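Local coordinates for sugar kinase, pfkB family (Thermotoga maritima, PDB 2AJR), which probably phosphorylates a phosphorylated sugar such as fructose 1-phosphate at the expense of ATP, as a possible 1-phosphofructokinase of the pfkB family, at the interface of chains A and B. Numbering follows the deposited sequence. Chains: chain A/B, sugar kinase, pfkB family.

The interface of chains A and B. Residues chain A 32-36, 110; chain B 32, 110, 119, 121.
The backbone amide N of A:Asn35 donates a hydrogen bond to the side-chain hydroxyl OG1 of B:Thr119, 2.8 Å long and nearly straight at 172°. It fastens the loop before strand 37-39 of chain A to strand 117-122 of chain B. A:Asn35 has positive phi, 67°, a backbone turn that asparagine tolerates better than most residues. Threonine suits its place because its branches do different work: with OG1 beside its own backbone N (chi1 -52°) and turned to the loop, the methyl CG2 diverges toward the ring of A:Phe32, touching CE1 at 3.7 Å. A valine at B:Thr119 would probably keep much of this methyl packing but leave the A:Asn35 amide without its acceptor.

A:Val34 brings its methyl CG2 obliquely to the rim of B:Phe32, 3.3 Å from ring atom CD2, on the face away from B:Ile110, an approach a short branched side chain allows. Each phenylalanine is also backed within its own chain: CG2 of A:Ile110 lies 3.5 Å above the A:Phe32 ring plane, toward the rim, whereas CG2 of B:Ile110 sits over the centre of the B:Phe32 ring. Isoleucine fits strand 105-112 because one branch can support the ring while the longer one reaches the partner.

The patch is part of a two-fold symmetric interface, so every contact recurs with the chains exchanged. Such pairing through strands that project from the kinase body resembles the lid-to-lid dimers of related sugar kinases and may be biological. Farther along strand 117-122 of chain B, B:Ile121 meets A:Ile110 tip to tip, their terminal CD1 methyls 3.8 Å apart.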
# COMPACT_ATOMS: atom_id res chain seq x y z
N PHE A 32 11.60 -1.48 -12.38
CA PHE A 32 10.66 -0.56 -11.79
C PHE A 32 11.12 0.87 -12.05
O PHE A 32 12.25 1.27 -11.69
CB PHE A 32 10.57 -0.82 -10.29
CG PHE A 32 9.66 0.13 -9.57
CD1 PHE A 32 8.34 0.30 -9.98
CD2 PHE A 32 10.12 0.85 -8.47
CE1 PHE A 32 7.50 1.18 -9.32
CE2 PHE A 32 9.28 1.72 -7.79
CZ PHE A 32 7.96 1.89 -8.21
N GLN A 33 10.25 1.63 -12.70
CA GLN A 33 10.47 3.04 -12.89
C GLN A 33 9.20 3.83 -12.59
O GLN A 33 8.09 3.31 -12.57
CB GLN A 33 10.97 3.36 -14.31
CG GLN A 33 12.34 2.74 -14.66
CD GLN A 33 13.48 3.18 -13.73
OE1 GLN A 33 13.37 4.18 -13.00
NE2 GLN A 33 14.58 2.43 -13.74
N VAL A 34 9.41 5.11 -12.35
CA VAL A 34 8.42 6.02 -11.86
C VAL A 34 7.51 6.45 -13.01
O VAL A 34 7.92 6.42 -14.17
CB VAL A 34 9.18 7.21 -11.19
CG1 VAL A 34 8.65 8.57 -11.65
CG2 VAL A 34 9.18 7.03 -9.70
N ASN A 35 6.27 6.82 -12.71
CA ASN A 35 5.32 7.30 -13.72
C ASN A 35 4.87 6.23 -14.73
O ASN A 35 4.72 6.52 -15.92
CB ASN A 35 5.90 8.52 -14.47
CG ASN A 35 4.83 9.42 -15.08
OD1 ASN A 35 3.72 9.54 -14.57
ND2 ASN A 35 5.18 10.08 -16.16
N ARG A 36 4.67 5.00 -14.26
CA ARG A 36 4.11 3.92 -15.07
C ARG A 36 3.13 3.07 -14.24
O ARG A 36 3.20 3.04 -13.01
CB ARG A 36 5.22 3.03 -15.64
CG ARG A 36 6.22 3.77 -16.52
CD ARG A 36 6.76 2.95 -17.68
NE ARG A 36 8.15 3.33 -17.96
CZ ARG A 36 9.23 2.73 -17.44
NH1 ARG A 36 9.13 1.69 -16.61
NH2 ARG A 36 10.45 3.17 -17.76
N ILE A 110 9.15 -2.05 -2.69
CA ILE A 110 9.21 -2.47 -4.08
C ILE A 110 10.66 -2.88 -4.38
O ILE A 110 11.59 -2.10 -4.20
CB ILE A 110 8.75 -1.33 -5.02
CG1 ILE A 110 7.32 -0.91 -4.64
CG2 ILE A 110 8.83 -1.78 -6.49
CD1 ILE A 110 6.92 0.46 -5.13
N PHE B 32 9.31 11.75 -6.05
CA PHE B 32 9.37 10.31 -5.86
C PHE B 32 10.34 9.65 -6.85
O PHE B 32 10.16 9.76 -8.05
CB PHE B 32 7.97 9.70 -6.06
CG PHE B 32 7.92 8.20 -5.90
CD1 PHE B 32 8.35 7.58 -4.72
CD2 PHE B 32 7.45 7.39 -6.93
CE1 PHE B 32 8.31 6.21 -4.57
CE2 PHE B 32 7.40 6.02 -6.78
CZ PHE B 32 7.84 5.42 -5.60
N ILE B 110 0.97 5.99 -6.23
CA ILE B 110 1.96 6.92 -5.70
C ILE B 110 1.90 8.18 -6.55
O ILE B 110 2.25 8.15 -7.72
CB ILE B 110 3.36 6.33 -5.70
CG1 ILE B 110 3.40 5.08 -4.80
CG2 ILE B 110 4.37 7.36 -5.22
CD1 ILE B 110 4.36 4.00 -5.24
N THR B 119 2.61 6.83 -10.12
CA THR B 119 3.16 5.48 -10.24
C THR B 119 2.13 4.52 -9.64
O THR B 119 1.78 4.63 -8.47
CB THR B 119 4.54 5.39 -9.55
OG1 THR B 119 5.35 6.46 -10.06
CG2 THR B 119 5.24 4.06 -9.81
N ILE B 121 0.37 0.60 -9.05
CA ILE B 121 0.57 -0.84 -8.98
C ILE B 121 -0.78 -1.48 -8.74
O ILE B 121 -1.39 -1.26 -7.70
CB ILE B 121 1.55 -1.22 -7.88
CG1 ILE B 121 2.89 -0.49 -8.09
CG2 ILE B 121 1.77 -2.72 -7.86
CD1 ILE B 121 3.91 -0.76 -7.01